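Local coordinates for protein beta-glucoside phosphorylase BglX (PDB 5VQE) that probably cleaves beta-glucosides by phosphorolysis, as a member of glycoside hydrolase family 3, and binds 2-deoxy-2-fluoro-glucose in its pocket, at residues Ile485-Ser490 and Pro514-Asp519; Phe508-Asn513 and Tyr526-Thr531. One frame throughout, in Å; residues are numbered along the deposited sequence.

Interaction 1 of 2, residues Ile485-Ser490 and Pro514-Asp519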
ATOM      1  N   ILE A 485       3.383   2.251  15.160  1.00 31.35           N
ATOM      2  CA  ILE A 485       4.678   2.543  14.563  1.00 29.92           C
ATOM      3  C   ILE A 485       5.312   3.743  15.256  1.00 26.75           C
ATOM      4  O   ILE A 485       6.111   4.466  14.668  1.00 22.03           O
ATOM      5  CB  ILE A 485       4.569   2.769  13.043  1.00 26.09           C
ATOM      6  CG1 ILE A 485       3.594   3.907  12.743  1.00 21.72           C
ATOM      7  CG2 ILE A 485       4.155   1.478  12.351  1.00 31.41           C
ATOM      8  CD1 ILE A 485       3.559   4.318  11.274  1.00 26.17           C
ATOM      9  N   ARG A 486       4.911   3.975  16.502  1.00 23.85           N
ATOM     10  CA  ARG A 486       5.515   4.995  17.334  1.00 28.74           C
ATOM     11  C   ARG A 486       6.978   4.666  17.587  1.00 27.40           C
ATOM     12  O   ARG A 486       7.413   3.511  17.509  1.00 24.37           O
ATOM     13  CB  ARG A 486       4.777   5.099  18.668  1.00 30.52           C
ATOM     14  CG  ARG A 486       3.348   5.610  18.556  1.00 30.47           C
ATOM     15  CD  ARG A 486       3.292   7.120  18.553  1.00 32.03           C
ATOM     16  NE  ARG A 486       3.894   7.673  19.756  1.00 31.39           N
ATOM     17  CZ  ARG A 486       3.289   7.732  20.937  1.00 31.26           C
ATOM     18  NH1 ARG A 486       2.052   7.277  21.083  1.00 30.37           N
ATOM     19  NH2 ARG A 486       3.927   8.251  21.974  1.00 24.56           N
ATOM     20  N   LEU A 487       7.737   5.707  17.901  1.00 26.26           N
ATOM     21  CA  LEU A 487       9.133   5.543  18.266  1.00 27.94           C
ATOM     22  C   LEU A 487       9.251   4.670  19.506  1.00 31.01           C
ATOM     23  O   LEU A 487       8.679   4.985  20.554  1.00 25.64           O
ATOM     24  CB  LEU A 487       9.768   6.908  18.510  1.00 23.96           C
ATOM     25  CG  LEU A 487      11.085   7.180  17.790  1.00 30.39           C
ATOM     26  CD1 LEU A 487      11.570   8.574  18.143  1.00 28.46           C
ATOM     27  CD2 LEU A 487      12.131   6.139  18.157  1.00 30.57           C
ATOM     28  N   VAL A 488       9.979   3.565  19.375  1.00 32.72           N
ATOM     29  CA  VAL A 488      10.287   2.658  20.474  1.00 33.32           C
ATOM     30  C   VAL A 488      11.802   2.528  20.532  1.00 35.65           C
ATOM     31  O   VAL A 488      12.446   2.298  19.503  1.00 32.79           O
ATOM     32  CB  VAL A 488       9.615   1.284  20.280  1.00 32.66           C
ATOM     33  CG1 VAL A 488      10.044   0.298  21.365  1.00 35.15           C
ATOM     34  CG2 VAL A 488       8.100   1.431  20.265  1.00 32.23           C
ATOM     35  N   TRP A 489      12.371   2.691  21.722  1.00 37.95           N
ATOM     36  CA  TRP A 489      13.817   2.648  21.886  1.00 38.11           C
ATOM     37  C   TRP A 489      14.270   1.236  22.247  1.00 44.92           C
ATOM     38  O   TRP A 489      13.581   0.506  22.968  1.00 50.03           O
ATOM     39  CB  TRP A 489      14.264   3.643  22.959  1.00 38.95           C
ATOM     40  CG  TRP A 489      13.764   5.026  22.695  1.00 31.53           C
ATOM     41  CD1 TRP A 489      12.778   5.683  23.368  1.00 30.53           C
ATOM     42  CD2 TRP A 489      14.202   5.910  21.663  1.00 25.67           C
ATOM     43  NE1 TRP A 489      12.582   6.928  22.824  1.00 30.50           N
ATOM     44  CE2 TRP A 489      13.446   7.092  21.775  1.00 29.43           C
ATOM     45  CE3 TRP A 489      15.166   5.820  20.656  1.00 26.99           C
ATOM     46  CZ2 TRP A 489      13.626   8.174  20.923  1.00 26.92           C
ATOM     47  CZ3 TRP A 489      15.344   6.897  19.812  1.00 24.25           C
ATOM     48  CH2 TRP A 489      14.577   8.056  19.945  1.00 25.88           C
ATOM     49  N   SER A 490      15.438   0.857  21.737  1.00 47.80           N
ATOM     50  CA  SER A 490      15.954  -0.500  21.925  1.00 46.96           C
ATOM     51  C   SER A 490      17.232  -0.533  22.758  1.00 42.45           C
ATOM     52  O   SER A 490      17.295   0.048  23.842  1.00 46.71           O
ATOM     53  N   PRO A 514       6.303  10.249   9.345  1.00 15.29           N
ATOM     54  CA  PRO A 514       6.545  11.697   9.360  1.00 13.92           C
ATOM     55  C   PRO A 514       6.208  12.375  10.678  1.00 14.63           C
ATOM     56  O   PRO A 514       6.419  13.586  10.798  1.00 13.56           O
ATOM     57  CB  PRO A 514       5.619  12.201   8.250  1.00 14.16           C
ATOM     58  CG  PRO A 514       4.457  11.250   8.345  1.00 14.95           C
ATOM     59  CD  PRO A 514       5.064   9.915   8.620  1.00 13.58           C
ATOM     60  N   TYR A 515       5.702  11.638  11.665  1.00 14.18           N
ATOM     61  CA  TYR A 515       5.182  12.229  12.893  1.00 16.03           C
ATOM     62  C   TYR A 515       6.098  12.023  14.094  1.00 20.12           C
ATOM     63  O   TYR A 515       5.638  12.149  15.233  1.00 18.46           O
ATOM     64  CB  TYR A 515       3.805  11.649  13.206  1.00 17.14           C
ATOM     65  CG  TYR A 515       2.791  11.870  12.110  1.00 16.69           C
ATOM     66  CD1 TYR A 515       2.241  10.804  11.428  1.00 16.72           C
ATOM     67  CD2 TYR A 515       2.402  13.150  11.751  1.00 15.37           C
ATOM     68  CE1 TYR A 515       1.312  11.004  10.427  1.00 17.19           C
ATOM     69  CE2 TYR A 515       1.482  13.361  10.757  1.00 18.90           C
ATOM     70  CZ  TYR A 515       0.938  12.286  10.096  1.00 17.20           C
ATOM     71  OH  TYR A 515       0.022  12.505   9.087  1.00 18.22           O
ATOM     72  N   HIS A 516       7.381  11.713  13.881  1.00 19.02           N
ATOM     73  CA  HIS A 516       8.225  11.347  15.019  1.00 17.99           C
ATOM     74  C   HIS A 516       8.481  12.510  15.970  1.00 17.99           C
ATOM     75  O   HIS A 516       8.912  12.274  17.104  1.00 19.11           O
ATOM     76  CB  HIS A 516       9.551  10.765  14.539  1.00 16.21           C
ATOM     77  CG  HIS A 516       9.471   9.323  14.154  1.00 16.71           C
ATOM     78  ND1 HIS A 516       8.759   8.395  14.882  1.00 19.07           N
ATOM     79  CD2 HIS A 516      10.012   8.651  13.112  1.00 16.19           C
ATOM     80  CE1 HIS A 516       8.867   7.211  14.306  1.00 20.68           C
ATOM     81  NE2 HIS A 516       9.627   7.338  13.232  1.00 19.93           N
ATOM     82  N   LEU A 517       8.219  13.754  15.567  1.00 18.69           N
ATOM     83  CA  LEU A 517       8.272  14.832  16.545  1.00 17.62           C
ATOM     84  C   LEU A 517       7.313  14.595  17.711  1.00 23.09           C
ATOM     85  O   LEU A 517       7.442  15.267  18.740  1.00 25.11           O
ATOM     86  CB  LEU A 517       7.976  16.172  15.874  1.00 18.30           C
ATOM     87  CG  LEU A 517       9.127  16.785  15.063  1.00 21.13           C
ATOM     88  CD1 LEU A 517       8.658  18.000  14.285  1.00 20.56           C
ATOM     89  CD2 LEU A 517      10.328  17.168  15.952  1.00 19.96           C
ATOM     90  N   VAL A 518       6.364  13.661  17.571  1.00 21.60           N
ATOM     91  CA  VAL A 518       5.507  13.263  18.688  1.00 25.94           C
ATOM     92  C   VAL A 518       6.344  12.705  19.829  1.00 22.09           C
ATOM     93  O   VAL A 518       6.071  12.965  21.009  1.00 23.96           O
ATOM     94  CB  VAL A 518       4.462  12.231  18.213  1.00 25.24           C
ATOM     95  CG1 VAL A 518       3.812  11.508  19.402  1.00 31.65           C
ATOM     96  CG2 VAL A 518       3.397  12.900  17.362  1.00 25.41           C
ATOM     97  N   ASP A 519       7.356  11.909  19.503  1.00 21.48           N
ATOM     98  CA  ASP A 519       8.144  11.220  20.511  1.00 23.47           C
ATOM     99  C   ASP A 519       9.504  11.864  20.759  1.00 28.38           C
ATOM    100  O   ASP A 519      10.152  11.525  21.756  1.00 24.14           O
ATOM    101  CB  ASP A 519       8.324   9.752  20.111  1.00 26.72           C
ATOM    102  CG  ASP A 519       7.045   8.944  20.285  1.00 29.88           C
ATOM    103  OD1 ASP A 519       6.438   9.025  21.376  1.00 29.38           O
ATOM    104  OD2 ASP A 519       6.634   8.242  19.338  1.00 29.97           O
TER
HETATM  105  O   HOH W   1      10.667   9.045  23.093  1.00 32.60           O
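Arg486 and Asp519 meet because the arginine chain bends twice, at chi2 and at chi3 (-58°), which brings NE back toward the carboxylate, while Asp519 holds CG anti to its carbonyl carbon (chi1 -73°). The result is a side-on, two-pronged salt bridge. NE donates to OD2 of Asp519 at 2.8 Å, and NH2 donates to the syn lone pair of OD1, 2.7 Å away. Guanidinium and carboxylate are nearly coplanar, their planes 14° apart, although the side chains cross at about a right angle. CG1 of Val518 lies over one face of the guanidinium, 3.9 Å from NE. OD2 also accepts from the backbone N of Leu487 at 3.1 Å, approached from above the carboxylate plane. The Leu487 side chain slides past Asp519, CB to CB 3.6 Å, and its CG comes to 3.9 Å from His516 ND1, the leucine and histidine crossing likewise. Farther along, a water joins NE1 of Trp489 to the carbonyl O of Asp519. The contact thus ties the loop before strand 506-510 to the 3-10 turn after it. With three N-H groups on its carboxylate, the partly exposed Asp519 is probably held as the anion.

Interaction 2 of 2, residues Phe508-Asn513 and Tyr526-Thr531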
ATOM      1  N   PHE A 508      17.822  14.768  13.898  1.00 14.34           N
ATOM      2  CA  PHE A 508      16.908  13.629  13.812  1.00 13.60           C
ATOM      3  C   PHE A 508      16.393  13.493  12.383  1.00 13.17           C
ATOM      4  O   PHE A 508      15.811  14.436  11.839  1.00 14.86           O
ATOM      5  CB  PHE A 508      15.733  13.778  14.787  1.00 14.34           C
ATOM      6  CG  PHE A 508      14.968  12.503  14.999  1.00 17.34           C
ATOM      7  CD1 PHE A 508      14.056  12.058  14.058  1.00 19.36           C
ATOM      8  CD2 PHE A 508      15.178  11.735  16.132  1.00 17.52           C
ATOM      9  CE1 PHE A 508      13.366  10.875  14.250  1.00 17.45           C
ATOM     10  CE2 PHE A 508      14.490  10.559  16.325  1.00 19.90           C
ATOM     11  CZ  PHE A 508      13.586  10.129  15.384  1.00 17.61           C
ATOM     12  N   LEU A 509      16.618  12.324  11.783  1.00 13.60           N
ATOM     13  CA  LEU A 509      16.182  12.005  10.430  1.00 12.32           C
ATOM     14  C   LEU A 509      15.183  10.858  10.489  1.00 14.59           C
ATOM     15  O   LEU A 509      15.523   9.764  10.955  1.00 15.59           O
ATOM     16  CB  LEU A 509      17.367  11.601   9.553  1.00 14.57           C
ATOM     17  CG  LEU A 509      18.611  12.490   9.571  1.00 15.94           C
ATOM     18  CD1 LEU A 509      19.731  11.814   8.797  1.00 15.63           C
ATOM     19  CD2 LEU A 509      18.306  13.861   9.000  1.00 18.11           C
ATOM     20  N   SER A 510      13.970  11.088   9.997  1.00 13.16           N
ATOM     21  CA  SER A 510      13.007  10.012   9.797  1.00 12.92           C
ATOM     22  C   SER A 510      13.004   9.598   8.332  1.00 13.51           C
ATOM     23  O   SER A 510      12.819  10.440   7.445  1.00 14.26           O
ATOM     24  CB  SER A 510      11.594  10.421  10.197  1.00 15.57           C
ATOM     25  OG  SER A 510      10.705   9.355   9.892  1.00 16.22           O
ATOM     26  N   PHE A 511      13.191   8.302   8.088  1.00 14.38           N
ATOM     27  CA  PHE A 511      13.080   7.731   6.754  1.00 14.25           C
ATOM     28  C   PHE A 511      11.773   6.964   6.569  1.00 14.88           C
ATOM     29  O   PHE A 511      11.660   6.132   5.661  1.00 14.17           O
ATOM     30  CB  PHE A 511      14.292   6.843   6.466  1.00 13.77           C
ATOM     31  CG  PHE A 511      15.575   7.620   6.242  1.00 17.33           C
ATOM     32  CD1 PHE A 511      16.326   8.082   7.317  1.00 16.41           C
ATOM     33  CD2 PHE A 511      16.021   7.893   4.956  1.00 16.54           C
ATOM     34  CE1 PHE A 511      17.506   8.796   7.113  1.00 20.01           C
ATOM     35  CE2 PHE A 511      17.197   8.604   4.747  1.00 16.67           C
ATOM     36  CZ  PHE A 511      17.940   9.056   5.834  1.00 17.12           C
ATOM     37  N   SER A 512      10.772   7.243   7.402  1.00 17.15           N
ATOM     38  CA  SER A 512       9.450   6.670   7.199  1.00 14.72           C
ATOM     39  C   SER A 512       8.386   7.530   7.871  1.00 14.86           C
ATOM     40  O   SER A 512       7.903   8.496   7.269  1.00 13.64           O
ATOM     41  CB  SER A 512       9.427   5.231   7.708  1.00 16.50           C
ATOM     42  OG  SER A 512       8.355   4.527   7.131  1.00 17.99           O
ATOM     43  N   ASN A 513       8.040   7.225   9.120  1.00 13.85           N
ATOM     44  CA  ASN A 513       6.940   7.901   9.804  1.00 14.74           C
ATOM     45  C   ASN A 513       7.195   9.408   9.874  1.00 16.01           C
ATOM     46  O   ASN A 513       8.234   9.830  10.410  1.00 17.47           O
ATOM     47  CB  ASN A 513       6.786   7.317  11.209  1.00 13.36           C
ATOM     48  CG  ASN A 513       5.568   7.850  11.949  1.00 16.31           C
ATOM     49  OD1 ASN A 513       4.942   8.815  11.534  1.00 16.70           O
ATOM     50  ND2 ASN A 513       5.245   7.221  13.073  1.00 19.64           N
ATOM     51  N   TYR A 526      14.956  18.593  12.479  1.00 17.48           N
ATOM     52  CA  TYR A 526      14.177  17.402  12.158  1.00 15.29           C
ATOM     53  C   TYR A 526      13.873  17.400  10.671  1.00 13.87           C
ATOM     54  O   TYR A 526      13.429  18.416  10.131  1.00 16.49           O
ATOM     55  CB  TYR A 526      12.873  17.364  12.966  1.00 15.26           C
ATOM     56  CG  TYR A 526      12.015  16.146  12.690  1.00 14.06           C
ATOM     57  CD1 TYR A 526      12.135  15.001  13.460  1.00 16.17           C
ATOM     58  CD2 TYR A 526      11.097  16.138  11.647  1.00 16.68           C
ATOM     59  CE1 TYR A 526      11.359  13.878  13.205  1.00 16.59           C
ATOM     60  CE2 TYR A 526      10.314  15.024  11.387  1.00 15.32           C
ATOM     61  CZ  TYR A 526      10.451  13.896  12.168  1.00 16.79           C
ATOM     62  OH  TYR A 526       9.683  12.772  11.914  1.00 16.98           O
ATOM     63  N   ILE A 527      14.125  16.266  10.015  1.00 16.78           N
ATOM     64  CA  ILE A 527      13.938  16.120   8.574  1.00 14.18           C
ATOM     65  C   ILE A 527      13.127  14.856   8.316  1.00 13.65           C
ATOM     66  O   ILE A 527      13.418  13.796   8.881  1.00 13.02           O
ATOM     67  CB  ILE A 527      15.284  16.057   7.822  1.00 15.02           C
ATOM     68  CG1 ILE A 527      16.057  17.370   7.997  1.00 19.34           C
ATOM     69  CG2 ILE A 527      15.065  15.812   6.325  1.00 17.77           C
ATOM     70  CD1 ILE A 527      17.539  17.253   7.726  1.00 18.06           C
ATOM     71  N   ASN A 528      12.119  14.968   7.459  1.00 12.91           N
ATOM     72  CA  ASN A 528      11.336  13.825   7.007  1.00 13.31           C
ATOM     73  C   ASN A 528      11.780  13.438   5.602  1.00 16.85           C
ATOM     74  O   ASN A 528      11.800  14.282   4.702  1.00 15.47           O
ATOM     75  CB  ASN A 528       9.843  14.153   7.003  1.00 12.19           C
ATOM     76  CG  ASN A 528       9.176  13.890   8.339  1.00 13.46           C
ATOM     77  OD1 ASN A 528       9.612  13.035   9.109  1.00 13.57           O
ATOM     78  ND2 ASN A 528       8.092  14.609   8.605  1.00 12.93           N
ATOM     79  N   ALA A 529      12.117  12.156   5.418  1.00 12.87           N
ATOM     80  CA  ALA A 529      12.485  11.619   4.117  1.00 12.94           C
ATOM     81  C   ALA A 529      11.501  10.582   3.580  1.00 17.99           C
ATOM     82  O   ALA A 529      11.585  10.240   2.396  1.00 12.16           O
ATOM     83  CB  ALA A 529      13.886  10.999   4.183  1.00 14.58           C
ATOM     84  N   TYR A 530      10.612  10.046   4.426  1.00 13.50           N
ATOM     85  CA  TYR A 530       9.447   9.245   4.034  1.00 14.99           C
ATOM     86  C   TYR A 530       9.773   7.850   3.510  1.00 15.46           C
ATOM     87  O   TYR A 530       8.898   6.974   3.506  1.00 14.14           O
ATOM     88  CB  TYR A 530       8.618   9.965   2.968  1.00 12.78           C
ATOM     89  CG  TYR A 530       8.320  11.417   3.242  1.00 13.04           C
ATOM     90  CD1 TYR A 530       7.374  11.790   4.185  1.00 11.59           C
ATOM     91  CD2 TYR A 530       8.969  12.420   2.532  1.00 14.55           C
ATOM     92  CE1 TYR A 530       7.094  13.118   4.432  1.00 13.85           C
ATOM     93  CE2 TYR A 530       8.697  13.748   2.766  1.00 15.29           C
ATOM     94  CZ  TYR A 530       7.760  14.095   3.720  1.00 14.73           C
ATOM     95  OH  TYR A 530       7.483  15.422   3.956  1.00 13.52           O
ATOM     96  N   THR A 531      10.997   7.631   3.033  1.00 13.38           N
ATOM     97  CA  THR A 531      11.384   6.373   2.412  1.00 12.41           C
ATOM     98  C   THR A 531      12.796   6.003   2.828  1.00 16.90           C
ATOM     99  O   THR A 531      13.688   6.851   2.800  1.00 16.50           O
ATOM    100  CB  THR A 531      11.339   6.479   0.883  1.00 14.23           C
ATOM    101  OG1 THR A 531      10.057   6.968   0.466  1.00 16.44           O
ATOM    102  CG2 THR A 531      11.615   5.137   0.244  1.00 15.62           C
TER
HETATM  103  O   HOH W   2       8.651   4.364   4.266  1.00 14.10           O
HETATM  104  O   HOH W   3       9.501  10.743   6.936  1.00 14.65           O
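Phe508 sets its ring beside that of Tyr526, planes 12° apart but slid so far that the rings barely overlap; the closest approach is CD1 of Phe508 to CE1 of Tyr526, 3.4 Å. In both residues CG lies anti to the backbone N, and the side chains point the same way from neighbouring parallel strands of the mixed six-stranded sheet. The carbonyl of Phe508 accepts from the backbone N of Ile527. Leu509, on the other sheet face, lies side by side with Ile527, CD2 to CD1 3.7 Å. Ser510 continues the ladder, its N bonded to Ile527 O at 3.0 Å and its O receiving Ala529 N at 2.7 Å. Its OG, anti to the backbone N (chi1 176°), accepts from Ser512 N in an ST turn and donates to Asn513 O at 2.6 Å. Beyond the strand, Phe511 turns its ring edge to Thr531 O, 3.3 Å from CD2. A water that accepts from Tyr530 N lies 2.8 Å from Ser512 O, probably donating to it; a second water joins Ser512 OG to Tyr530 O. Where the parallel ladder stops, then, serine hydroxyls and water take over the bonding of buried polar groups.

How the interactions relate
Interactions 1 and 2 have centres about 11 Å apart and interleave along the chain: 485-490, 508-513, 514-519, then 526-531. Interaction 2 joins strands 506-510 and 525-528, neighbours in the mixed six-stranded sheet, whereas interaction 1 brings together the loops flanking strand 506-510. Because 514-519 directly continues 508-513, the connection between the two strands serves both contacts. Two bonds cross from one to the other: Asn528 ND2 to Pro514 O at 2.9 Å, probably a hydrogen bond, and a weak one from His516 N to Tyr526 OH. The strand ends and loops thus pack continuously, interaction 2 buried and interaction 1 partly buried; sugar-pocket residues Met63, Lys193 and Met239 lie on other, parallel sheets.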